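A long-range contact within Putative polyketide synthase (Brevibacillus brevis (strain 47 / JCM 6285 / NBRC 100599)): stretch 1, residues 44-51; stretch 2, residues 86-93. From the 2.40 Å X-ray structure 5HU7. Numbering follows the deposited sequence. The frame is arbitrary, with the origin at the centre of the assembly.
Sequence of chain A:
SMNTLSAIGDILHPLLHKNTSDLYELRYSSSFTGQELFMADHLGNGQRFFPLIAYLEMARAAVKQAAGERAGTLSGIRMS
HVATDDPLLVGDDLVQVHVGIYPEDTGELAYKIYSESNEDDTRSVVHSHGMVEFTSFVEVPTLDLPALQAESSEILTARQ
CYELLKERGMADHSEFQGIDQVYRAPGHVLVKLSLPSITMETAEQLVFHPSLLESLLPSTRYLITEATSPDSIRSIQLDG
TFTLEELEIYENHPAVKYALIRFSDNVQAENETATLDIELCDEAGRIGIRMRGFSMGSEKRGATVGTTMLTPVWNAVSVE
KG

Stretch 1 (44-51) GNGQRFFP
Stretch 2 (86-93) DPLLVGDD

The two stretches run antiparallel, with short strands at 48-49 and 89-90. Arg 48 and Val 90 form the hydrogen-bonded pair: Arg 48 N to Val 90 O is 3.0 Å and Val 90 N to Arg 48 O is 2.9 Å. Phe 49 faces Leu 89 as the non-hydrogen-bonded pair, CA to CA 4.7 Å. Beyond it, Phe 50 N donates to Leu 88 O at 2.7 Å. The strand backbones are extended, with phi/psi -172/165 at Arg 48, -73/140 at Phe 49, -103/133 at Leu 89 and -131/164 at Val 90.

Phe 49 (chi1 m, chi2 -53°) and Leu 89 (m, t) share one sheet face. Phe 49 CD1 lies 3.4 Å from Leu 89 CD2 and 3.7 Å from Pro 87 CB, an apolar cluster. Phe 50 is t with chi2 71°. This sets its ring face under Leu 88 (t, p), whose CD2 is 4.0 Å from the ring centroid, a CH-pi contact. Phe 50 CD1 also meets Val 90 CG1 at 3.8 Å; Val 90 is m.

Arg 48 shares the other face with Val 90. With chi1 p, chi2 and chi3 t and chi4 -72°, the extended Arg 48 side chain reaches back along its own stretch, and Arg 48 NH1 makes a weak hydrogen bond to Gly 46 O at 2.7 Å. Gly 91, at phi/psi 90/-7, leaves room here: a CB would clash with Gly 46 O and Arg 48 NH1.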

# COMPACT_ATOMS: atom_id res chain seq x y z
N GLY A 44 9.78 10.78 -26.96
CA GLY A 44 10.59 10.73 -25.74
C GLY A 44 10.22 11.75 -24.69
O GLY A 44 9.04 12.09 -24.54
N ASN A 45 11.23 12.25 -23.95
CA ASN A 45 11.00 13.19 -22.87
C ASN A 45 12.04 14.34 -22.78
O ASN A 45 12.82 14.56 -23.70
CB ASN A 45 10.86 12.38 -21.53
CG ASN A 45 12.10 11.87 -20.81
OD1 ASN A 45 13.08 12.59 -20.60
ND2 ASN A 45 11.97 10.69 -20.20
N GLY A 46 11.86 15.16 -21.76
CA GLY A 46 12.64 16.31 -21.33
C GLY A 46 11.84 17.02 -20.24
O GLY A 46 10.71 16.59 -19.92
N GLN A 47 12.41 18.09 -19.61
CA GLN A 47 11.64 18.67 -18.52
C GLN A 47 10.33 19.27 -18.99
O GLN A 47 10.26 19.88 -20.06
CB GLN A 47 12.43 19.74 -17.75
CG GLN A 47 11.83 19.99 -16.36
CD GLN A 47 12.72 20.79 -15.45
OE1 GLN A 47 13.04 20.36 -14.34
NE2 GLN A 47 13.03 22.02 -15.85
N ARG A 48 9.30 19.15 -18.15
CA ARG A 48 7.98 19.66 -18.44
C ARG A 48 7.05 19.57 -17.23
O ARG A 48 7.30 18.86 -16.29
CB ARG A 48 7.35 18.93 -19.64
CG ARG A 48 7.15 17.45 -19.43
CD ARG A 48 6.73 16.82 -20.72
NE ARG A 48 6.46 15.40 -20.61
CZ ARG A 48 7.39 14.46 -20.45
NH1 ARG A 48 8.67 14.80 -20.33
NH2 ARG A 48 7.05 13.18 -20.39
N PHE A 49 5.95 20.27 -17.32
CA PHE A 49 4.93 20.33 -16.27
C PHE A 49 4.17 19.04 -16.23
O PHE A 49 3.84 18.49 -17.28
CB PHE A 49 3.93 21.48 -16.56
CG PHE A 49 4.52 22.87 -16.52
CD1 PHE A 49 5.25 23.30 -15.42
CD2 PHE A 49 4.32 23.75 -17.57
CE1 PHE A 49 5.82 24.58 -15.39
CE2 PHE A 49 4.89 25.03 -17.54
CZ PHE A 49 5.65 25.43 -16.45
N PHE A 50 3.86 18.55 -15.01
CA PHE A 50 3.02 17.36 -14.84
C PHE A 50 1.66 17.67 -15.47
O PHE A 50 1.16 18.77 -15.27
CB PHE A 50 2.82 17.05 -13.35
CG PHE A 50 2.22 15.70 -13.03
CD1 PHE A 50 2.96 14.54 -13.22
CD2 PHE A 50 1.00 15.60 -12.40
CE1 PHE A 50 2.44 13.30 -12.88
CE2 PHE A 50 0.50 14.36 -11.99
CZ PHE A 50 1.22 13.22 -12.25
N PRO A 51 1.05 16.77 -16.27
CA PRO A 51 -0.24 17.10 -16.88
C PRO A 51 -1.33 17.49 -15.88
O PRO A 51 -1.44 16.89 -14.82
CB PRO A 51 -0.61 15.84 -17.65
CG PRO A 51 0.61 15.09 -17.80
CD PRO A 51 1.52 15.43 -16.68
N ASP A 86 1.95 25.20 -7.28
CA ASP A 86 3.39 25.03 -7.52
C ASP A 86 3.54 23.82 -8.40
O ASP A 86 3.45 22.71 -7.90
CB ASP A 86 4.13 24.89 -6.18
CG ASP A 86 5.61 25.21 -6.24
OD1 ASP A 86 6.18 25.23 -7.36
OD2 ASP A 86 6.20 25.46 -5.17
N PRO A 87 3.72 23.98 -9.74
CA PRO A 87 3.75 22.81 -10.62
C PRO A 87 4.86 21.78 -10.39
O PRO A 87 6.03 22.13 -10.17
CB PRO A 87 3.87 23.41 -12.03
CG PRO A 87 3.45 24.80 -11.90
CD PRO A 87 3.79 25.23 -10.52
N LEU A 88 4.48 20.51 -10.49
CA LEU A 88 5.39 19.39 -10.41
C LEU A 88 6.04 19.28 -11.80
O LEU A 88 5.34 19.29 -12.83
CB LEU A 88 4.62 18.10 -10.06
CG LEU A 88 5.35 16.76 -10.19
CD1 LEU A 88 6.56 16.68 -9.27
CD2 LEU A 88 4.40 15.62 -9.90
N LEU A 89 7.37 19.22 -11.82
CA LEU A 89 8.14 19.10 -13.04
C LEU A 89 8.61 17.67 -13.16
O LEU A 89 9.12 17.13 -12.20
CB LEU A 89 9.36 20.04 -13.05
CG LEU A 89 9.07 21.54 -13.06
CD1 LEU A 89 10.34 22.31 -13.29
CD2 LEU A 89 8.10 21.90 -14.13
N VAL A 90 8.43 17.08 -14.33
CA VAL A 90 8.82 15.70 -14.60
C VAL A 90 9.64 15.64 -15.89
O VAL A 90 9.63 16.59 -16.66
CB VAL A 90 7.59 14.78 -14.66
CG1 VAL A 90 6.77 14.88 -13.37
CG2 VAL A 90 6.73 15.09 -15.89
N GLY A 91 10.33 14.53 -16.10
CA GLY A 91 11.12 14.27 -17.30
C GLY A 91 12.56 14.72 -17.26
O GLY A 91 13.28 14.41 -18.19
N ASP A 92 13.00 15.42 -16.20
CA ASP A 92 14.38 15.89 -16.02
C ASP A 92 15.08 14.83 -15.15
O ASP A 92 15.98 14.15 -15.62
CB ASP A 92 14.38 17.28 -15.35
CG ASP A 92 15.71 18.01 -15.14
OD1 ASP A 92 16.70 17.37 -14.75
OD2 ASP A 92 15.72 19.24 -15.21
N ASP A 93 14.61 14.65 -13.92
CA ASP A 93 15.13 13.68 -12.97
C ASP A 93 13.98 12.78 -12.52
O ASP A 93 12.81 13.07 -12.82
CB ASP A 93 15.75 14.39 -11.74
CG ASP A 93 17.13 14.97 -12.00
OD1 ASP A 93 18.05 14.20 -12.38
OD2 ASP A 93 17.32 16.19 -11.76